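Local coordinates for protein alkylhalidase CmlS (Streptomyces venezuelae, PDB 3I3L) that is a flavin-dependent halogenase of chloramphenicol biosynthesis that holds its FAD by a covalent bond, at residues Tyr300-Phe305 with Asp315-Thr320; Arg309-Gly314 with Ala354-Tyr359. All blocks are in the same frame, centred on the assembly; numbering follows the deposited sequence.

Contact 1: residues Tyr300-Phe305 with Asp315-Thr320; sequences YDTEVF and DAACFT. With FAD (flavin-adenine dinucleotide), chain B.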
loop_
_atom_site.group_PDB
_atom_site.type_symbol
_atom_site.label_atom_id
_atom_site.label_comp_id
_atom_site.label_asym_id
_atom_site.label_seq_id
_atom_site.Cartn_x
_atom_site.Cartn_y
_atom_site.Cartn_z
ATOM N N TYR A 300 -11.504 -2.819 5.867
ATOM C CA TYR A 300 -12.061 -4.180 5.749
ATOM C C TYR A 300 -11.186 -4.950 4.758
ATOM O O TYR A 300 -10.556 -4.344 3.868
ATOM C CB TYR A 300 -13.477 -4.133 5.148
ATOM C CG TYR A 300 -13.591 -3.366 3.825
ATOM C CD1 TYR A 300 -13.202 -3.954 2.606
ATOM C CD2 TYR A 300 -14.037 -2.033 3.798
ATOM C CE1 TYR A 300 -13.349 -3.281 1.406
ATOM C CE2 TYR A 300 -14.170 -1.313 2.590
ATOM C CZ TYR A 300 -13.810 -1.950 1.404
ATOM O OH TYR A 300 -13.899 -1.233 0.257
ATOM N N ASP A 301 -11.126 -6.275 4.895
ATOM C CA ASP A 301 -10.637 -7.086 3.772
ATOM C C ASP A 301 -11.727 -8.026 3.330
ATOM O O ASP A 301 -12.923 -7.702 3.525
ATOM C CB ASP A 301 -9.286 -7.812 4.132
ATOM C CG ASP A 301 -9.412 -8.717 5.328
ATOM O OD1 ASP A 301 -10.436 -8.632 6.058
ATOM O OD2 ASP A 301 -8.476 -9.500 5.565
ATOM N N THR A 302 -11.350 -9.183 2.743
ATOM C CA THR A 302 -12.354 -10.144 2.188
ATOM C C THR A 302 -11.887 -11.502 2.626
ATOM O O THR A 302 -10.707 -11.733 2.755
ATOM C CB THR A 302 -12.305 -10.326 0.648
ATOM O OG1 THR A 302 -11.771 -9.163 -0.030
ATOM C CG2 THR A 302 -13.564 -10.698 0.131
ATOM N N GLU A 303 -12.824 -12.420 2.762
ATOM C CA GLU A 303 -12.482 -13.806 2.945
ATOM C C GLU A 303 -11.825 -14.334 1.665
ATOM O O GLU A 303 -10.954 -15.197 1.741
ATOM C CB GLU A 303 -13.763 -14.594 3.241
ATOM C CG GLU A 303 -13.572 -15.991 3.674
ATOM C CD GLU A 303 -14.889 -16.682 4.160
ATOM O OE1 GLU A 303 -16.013 -16.103 4.041
ATOM O OE2 GLU A 303 -14.770 -17.816 4.708
ATOM N N VAL A 304 -12.247 -13.810 0.510
ATOM C CA VAL A 304 -11.834 -14.313 -0.820
ATOM C C VAL A 304 -11.413 -13.155 -1.739
ATOM O O VAL A 304 -12.223 -12.340 -2.107
ATOM C CB VAL A 304 -12.982 -15.174 -1.496
ATOM C CG1 VAL A 304 -12.499 -15.914 -2.783
ATOM C CG2 VAL A 304 -13.521 -16.271 -0.506
ATOM N N PHE A 305 -10.136 -13.087 -2.106
ATOM C CA PHE A 305 -9.694 -12.001 -3.007
ATOM C C PHE A 305 -9.925 -12.431 -4.473
ATOM O O PHE A 305 -10.078 -11.586 -5.333
ATOM C CB PHE A 305 -8.212 -11.672 -2.779
ATOM C CG PHE A 305 -7.933 -11.008 -1.454
ATOM C CD1 PHE A 305 -7.921 -9.630 -1.359
ATOM C CD2 PHE A 305 -7.737 -11.746 -0.301
ATOM C CE1 PHE A 305 -7.634 -9.016 -0.121
ATOM C CE2 PHE A 305 -7.491 -11.112 0.910
ATOM C CZ PHE A 305 -7.442 -9.795 1.002
ATOM N N ASP A 315 -10.267 -1.160 -3.934
ATOM C CA ASP A 315 -11.221 -1.076 -2.807
ATOM C C ASP A 315 -12.272 -2.177 -2.897
ATOM O O ASP A 315 -12.869 -2.539 -1.889
ATOM C CB ASP A 315 -11.926 0.284 -2.758
ATOM C CG ASP A 315 -11.016 1.424 -2.336
ATOM O OD1 ASP A 315 -9.806 1.233 -2.089
ATOM O OD2 ASP A 315 -11.500 2.540 -2.329
ATOM N N ALA A 316 -12.491 -2.741 -4.093
ATOM C CA ALA A 316 -13.447 -3.834 -4.232
ATOM C C ALA A 316 -13.006 -5.032 -3.392
ATOM O O ALA A 316 -13.840 -5.833 -2.950
ATOM C CB ALA A 316 -13.638 -4.260 -5.766
ATOM N N ALA A 317 -11.686 -5.167 -3.194
ATOM C CA ALA A 317 -11.108 -6.264 -2.379
ATOM C C ALA A 317 -10.935 -5.845 -0.920
ATOM O O ALA A 317 -11.428 -6.502 -0.013
ATOM C CB ALA A 317 -9.722 -6.700 -2.953
ATOM N N CYS A 318 -10.202 -4.753 -0.687
ATOM C CA CYS A 318 -9.933 -4.342 0.662
ATOM C C CYS A 318 -9.659 -2.888 0.682
ATOM O O CYS A 318 -9.360 -2.334 -0.363
ATOM C CB CYS A 318 -8.771 -5.154 1.278
ATOM S SG CYS A 318 -7.154 -4.872 0.493
ATOM N N PHE A 319 -9.783 -2.262 1.868
ATOM C CA PHE A 319 -9.603 -0.809 2.052
ATOM C C PHE A 319 -8.705 -0.569 3.276
ATOM O O PHE A 319 -8.864 -1.190 4.356
ATOM C CB PHE A 319 -10.936 -0.089 2.278
ATOM C CG PHE A 319 -10.796 1.407 2.375
ATOM C CD1 PHE A 319 -10.837 2.172 1.232
ATOM C CD2 PHE A 319 -10.549 2.034 3.601
ATOM C CE1 PHE A 319 -10.634 3.543 1.272
ATOM C CE2 PHE A 319 -10.380 3.410 3.682
ATOM C CZ PHE A 319 -10.436 4.183 2.517
ATOM N N THR A 320 -7.710 0.281 3.087
ATOM C CA THR A 320 -6.686 0.507 4.079
ATOM C C THR A 320 -6.861 1.950 4.494
ATOM O O THR A 320 -7.089 2.804 3.637
ATOM C CB THR A 320 -5.231 0.319 3.450
ATOM O OG1 THR A 320 -5.188 0.988 2.157
ATOM C CG2 THR A 320 -4.889 -1.126 3.230
HETATM P PA FAD B . -12.442 3.733 -7.198
HETATM O O1A FAD B . -13.603 3.931 -6.250
HETATM O O2A FAD B . -11.463 4.851 -7.295
HETATM O O5B FAD B . -13.055 3.416 -8.679
HETATM C C5B FAD B . -14.127 2.508 -8.830
HETATM C C4B FAD B . -15.039 2.892 -10.018
HETATM O O4B FAD B . -16.036 1.852 -10.152
HETATM C C3B FAD B . -15.788 4.184 -9.795
HETATM O O3B FAD B . -15.461 5.096 -10.798
HETATM C C2B FAD B . -17.273 3.800 -9.880
HETATM O O2B FAD B . -17.988 4.713 -10.651
HETATM C C1B FAD B . -17.255 2.435 -10.550
HETATM N N9A FAD B . -18.315 1.501 -10.220
HETATM C C8A FAD B . -18.792 1.189 -8.982
HETATM N N7A FAD B . -19.753 0.248 -9.114
HETATM C C5A FAD B . -19.959 0.010 -10.430
HETATM C C6A FAD B . -20.826 -0.835 -11.098
HETATM N N6A FAD B . -21.665 -1.612 -10.437
HETATM N N1A FAD B . -20.749 -0.883 -12.464
HETATM C C2A FAD B . -19.874 -0.095 -13.169
HETATM N N3A FAD B . -19.020 0.722 -12.494
HETATM C C4A FAD B . -19.055 0.777 -11.144
HETATM N N1 FAD B . -5.628 6.737 -1.821
HETATM C C2 FAD B . -4.364 7.198 -2.149
HETATM O O2 FAD B . -3.678 6.500 -2.883
HETATM N N3 FAD B . -3.886 8.382 -1.653
HETATM C C4 FAD B . -4.651 9.149 -0.816
HETATM O O4 FAD B . -4.189 10.256 -0.389
HETATM C C4X FAD B . -5.914 8.679 -0.452
HETATM N N5 FAD B . -6.712 9.429 0.369
HETATM C C5X FAD B . -7.994 9.007 0.635
HETATM C C6 FAD B . -8.816 9.762 1.485
HETATM C C7 FAD B . -10.066 9.295 1.811
HETATM C C7M FAD B . -10.983 10.094 2.707
HETATM C C8 FAD B . -10.503 8.106 1.238
HETATM C C8M FAD B . -11.876 7.617 1.479
HETATM C C9 FAD B . -9.682 7.318 0.424
HETATM C C9A FAD B . -8.418 7.807 0.133
HETATM N N10 FAD B . -7.650 7.060 -0.713
HETATM C C10 FAD B . -6.392 7.456 -0.970
HETATM C "C1'" FAD B . -8.187 5.719 -1.081
HETATM C "C2'" FAD B . -8.273 5.589 -2.583
HETATM O "O2'" FAD B . -8.942 6.685 -3.062
HETATM C "C3'" FAD B . -8.888 4.312 -3.089
HETATM O "O3'" FAD B . -8.129 3.215 -2.629
HETATM C "C4'" FAD B . -8.877 4.274 -4.654
HETATM O "O4'" FAD B . -9.750 5.221 -5.204
HETATM C "C5'" FAD B . -9.352 2.909 -5.133
HETATM O "O5'" FAD B . -9.279 2.828 -6.527
HETATM P P FAD B . -10.291 1.820 -7.203
HETATM O O1P FAD B . -10.270 0.507 -6.452
HETATM O O2P FAD B . -10.059 1.804 -8.710
HETATM O O3P FAD B . -11.768 2.362 -6.826
#

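Contact 2: residues Arg309-Gly314 with Ala354-Tyr359; sequences RFFLCG and AVHAWY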
loop_
_atom_site.group_PDB
_atom_site.type_symbol
_atom_site.label_atom_id
_atom_site.label_comp_id
_atom_site.label_asym_id
_atom_site.label_seq_id
_atom_site.Cartn_x
_atom_site.Cartn_y
_atom_site.Cartn_z
ATOM N N ARG A 309 -13.583 -17.817 -11.713
ATOM C CA ARG A 309 -13.379 -16.886 -12.817
ATOM C C ARG A 309 -13.404 -15.395 -12.458
ATOM O O ARG A 309 -13.617 -14.562 -13.341
ATOM C CB ARG A 309 -14.395 -17.173 -13.943
ATOM C CG ARG A 309 -14.193 -18.521 -14.584
ATOM C CD ARG A 309 -15.316 -18.895 -15.645
ATOM N NE ARG A 309 -15.026 -20.235 -16.216
ATOM C CZ ARG A 309 -14.152 -20.451 -17.216
ATOM N NH1 ARG A 309 -13.499 -19.442 -17.761
ATOM N NH2 ARG A 309 -13.890 -21.685 -17.636
ATOM N N PHE A 310 -13.287 -15.056 -11.172
ATOM C CA PHE A 310 -13.264 -13.646 -10.774
ATOM C C PHE A 310 -12.035 -13.270 -9.920
ATOM O O PHE A 310 -11.514 -14.089 -9.214
ATOM C CB PHE A 310 -14.538 -13.268 -10.024
ATOM C CG PHE A 310 -14.598 -13.794 -8.583
ATOM C CD1 PHE A 310 -14.092 -13.019 -7.515
ATOM C CD2 PHE A 310 -15.174 -15.029 -8.287
ATOM C CE1 PHE A 310 -14.178 -13.492 -6.189
ATOM C CE2 PHE A 310 -15.268 -15.489 -6.984
ATOM C CZ PHE A 310 -14.769 -14.724 -5.932
ATOM N N PHE A 311 -11.651 -12.003 -10.018
ATOM C CA PHE A 311 -10.674 -11.380 -9.184
ATOM C C PHE A 311 -11.291 -10.066 -8.676
ATOM O O PHE A 311 -11.932 -9.361 -9.429
ATOM C CB PHE A 311 -9.386 -11.051 -9.989
ATOM C CG PHE A 311 -8.595 -12.280 -10.394
ATOM C CD1 PHE A 311 -7.458 -12.631 -9.718
ATOM C CD2 PHE A 311 -9.042 -13.096 -11.421
ATOM C CE1 PHE A 311 -6.767 -13.768 -9.987
ATOM C CE2 PHE A 311 -8.298 -14.257 -11.769
ATOM C CZ PHE A 311 -7.189 -14.592 -11.060
ATOM N N LEU A 312 -11.051 -9.731 -7.390
ATOM C CA LEU A 312 -11.346 -8.409 -6.863
ATOM C C LEU A 312 -10.052 -7.599 -6.797
ATOM O O LEU A 312 -9.018 -8.117 -6.320
ATOM C CB LEU A 312 -11.962 -8.521 -5.447
ATOM C CG LEU A 312 -13.027 -9.606 -5.202
ATOM C CD1 LEU A 312 -13.460 -9.587 -3.766
ATOM C CD2 LEU A 312 -14.296 -9.477 -6.164
ATOM N N CYS A 313 -10.089 -6.332 -7.255
ATOM C CA CYS A 313 -8.910 -5.467 -7.231
ATOM C C CYS A 313 -9.235 -4.114 -6.541
ATOM O O CYS A 313 -10.361 -3.623 -6.653
ATOM C CB CYS A 313 -8.426 -5.156 -8.673
ATOM S SG CYS A 313 -7.979 -6.606 -9.643
ATOM N N GLY A 314 -8.265 -3.520 -5.826
ATOM C CA GLY A 314 -8.468 -2.227 -5.214
ATOM C C GLY A 314 -9.524 -2.260 -4.116
ATOM O O GLY A 314 -9.669 -3.260 -3.473
ATOM N N ALA A 354 -3.224 -22.920 -7.873
ATOM C CA ALA A 354 -1.992 -22.351 -7.399
ATOM C C ALA A 354 -1.975 -20.833 -7.674
ATOM O O ALA A 354 -1.495 -20.058 -6.865
ATOM C CB ALA A 354 -0.813 -23.048 -8.080
ATOM N N VAL A 355 -2.507 -20.421 -8.819
ATOM C CA VAL A 355 -2.445 -18.993 -9.175
ATOM C C VAL A 355 -3.403 -18.197 -8.277
ATOM O O VAL A 355 -3.086 -17.100 -7.871
ATOM C CB VAL A 355 -2.780 -18.744 -10.694
ATOM C CG1 VAL A 355 -3.138 -17.303 -10.959
ATOM C CG2 VAL A 355 -1.569 -19.143 -11.625
ATOM N N HIS A 356 -4.593 -18.737 -8.025
ATOM C CA HIS A 356 -5.513 -18.049 -7.159
ATOM C C HIS A 356 -4.940 -18.008 -5.717
ATOM O O HIS A 356 -5.083 -17.007 -5.045
ATOM C CB HIS A 356 -6.851 -18.775 -7.150
ATOM C CG HIS A 356 -7.777 -18.325 -8.221
ATOM N ND1 HIS A 356 -8.160 -17.010 -8.363
ATOM C CD2 HIS A 356 -8.472 -19.019 -9.155
ATOM C CE1 HIS A 356 -9.027 -16.901 -9.355
ATOM N NE2 HIS A 356 -9.201 -18.091 -9.886
ATOM N N ALA A 357 -4.342 -19.105 -5.266
ATOM C CA ALA A 357 -3.751 -19.141 -3.951
ATOM C C ALA A 357 -2.641 -18.105 -3.855
ATOM O O ALA A 357 -2.498 -17.487 -2.833
ATOM C CB ALA A 357 -3.248 -20.581 -3.580
ATOM N N TRP A 358 -1.880 -17.899 -4.929
ATOM C CA TRP A 358 -0.887 -16.863 -4.927
ATOM C C TRP A 358 -1.535 -15.440 -4.867
ATOM O O TRP A 358 -1.068 -14.565 -4.138
ATOM C CB TRP A 358 0.101 -17.009 -6.100
ATOM C CG TRP A 358 0.936 -15.762 -6.290
ATOM C CD1 TRP A 358 2.120 -15.468 -5.674
ATOM C CD2 TRP A 358 0.646 -14.637 -7.154
ATOM N NE1 TRP A 358 2.594 -14.264 -6.109
ATOM C CE2 TRP A 358 1.692 -13.705 -6.980
ATOM C CE3 TRP A 358 -0.382 -14.337 -8.044
ATOM C CZ2 TRP A 358 1.732 -12.489 -7.662
ATOM C CZ3 TRP A 358 -0.351 -13.125 -8.709
ATOM C CH2 TRP A 358 0.700 -12.232 -8.539
ATOM N N TYR A 359 -2.572 -15.198 -5.658
ATOM C CA TYR A 359 -3.213 -13.873 -5.638
ATOM C C TYR A 359 -3.796 -13.583 -4.220
ATOM O O TYR A 359 -3.641 -12.495 -3.721
ATOM C CB TYR A 359 -4.316 -13.788 -6.718
ATOM C CG TYR A 359 -4.928 -12.394 -6.855
ATOM C CD1 TYR A 359 -4.282 -11.382 -7.588
ATOM C CD2 TYR A 359 -6.103 -12.080 -6.192
ATOM C CE1 TYR A 359 -4.837 -10.072 -7.660
ATOM C CE2 TYR A 359 -6.680 -10.830 -6.278
ATOM C CZ TYR A 359 -6.049 -9.828 -7.017
ATOM O OH TYR A 359 -6.633 -8.568 -7.071
#

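Contact 1: residues Tyr300-Phe305 with Asp315-Thr320
Tyr300 and Thr302 each send a hydroxyl to a carbonyl of the 315-320 loop. Tyr300 OH donates to Asp315 O at 2.7 Å, the acceptor lying in plane at the phenol's edge, with a C=O...O angle of 134°. That OH also bonds Ser186 OG. Thr302 OG1 donates to Ala317 O, likewise at 2.7 Å and tilted from the carbonyl plane. Backbone bonds pair Tyr300 with Phe319 in a single antiparallel bridge: Phe319 N to Tyr300 O spans 3.0 Å, whereas the return bond from Tyr300 N to Phe319 O is weak. The bridge fastens the end of strand 287-302 to the loop leading to helix 327-347, in the FAD-binding domain. Among apolar contacts, Phe319 CB sits over one face of the Tyr300 ring, a CH-pi contact 3.8 Å from the centroid. Tyr300 CG, between the backbone N and carbonyl carbon (chi1 53°), swings the ring across Phe319 and brings OH to Asp315 O. With an alanine here, Asp315 O would probably lose its phenol donor and Phe319 CB the ring face it rests on. Phe305 CD1 packs on Ala317 CB, and Cys318 SG lies at the Phe305 ring's edge. Toward the cofactor, Asp315 N bonds FAD O1P at 3.0 Å, and Asp315 OD1 accepts from FAD O3' at 2.7 Å. The Phe319 edge meets the isoalloxazine, CZ 3.8 Å from FAD C9.

Contact 2: residues Arg309-Gly314 with Ala354-Tyr359
Phe311 drives its edge into the face of Tyr359, a T-shaped pair with centroids 5.1 Å apart and planes at 84°. Phe311 CD1 lies over the centre of the tyrosine ring, with CE1 beside it. On the same phenylalanine, CZ comes within 3.4 Å of His356 CE1; here the planes are nearly parallel but offset, with little of one ring above the other. The three rings form an aromatic cluster. Beyond it, Tyr359 OH donates a 2.5 Å hydrogen bond to Leu312 O, which lies in the plane of the tyrosine ring at its edge. Tyr359 OH also lies 3.5 Å from Cys313 SG. Tyr359 leaves the helix with CG anti to the backbone N (chi1 -174°), which carries the ring alongside Phe311 and its hydroxyl on to the carbonyl of the next residue. The imidazole is fixed by bonds at both nitrogens, ND1 to Ser306 OG and NE2 to Asp308 O, which hold it beside Phe311 and tie helix 352-382 to strand 306-307 and the link that follows it. His356 and Tyr359, three residues apart, present their rings from the same side of that helix. Strand 310-312 and helix segment 354-359 run almost parallel, 10° between directions, with axes 10.9 Å apart. Ala341 and Ile342 of helix 327-347 also touch Phe311, and Cys313 meets Ser334 and Ala338 of that helix. Strand 310-312 itself lies between strands 179-182 and 306-307 in the Rossmann-type sheet, with Phe310 packed on helix 189-194.

How the contacts relate
From the N terminus the chain enters contact 1 at the end of strand 287-302, passes through the short strand 306-307, which pairs antiparallel with strand 310-312, the first half of contact 2, and continues into Asp315-Thr320. There contact 1 closes a short loop with nine residues between its segments. Helix 327-347 follows, and at 354-359 contact 2 closes a longer one, with 39 residues between. The segments alternate, so the loops cross rather than nest. The contacts also touch: Phe305 O and Leu312 N, 2.9 Å apart, probably hydrogen-bond, and Ala317 CB packs on Leu312 O. Together they tie the end of a strand from the nine-stranded sheet, the FAD-binding loop, the six-stranded sheet and helix 352-382.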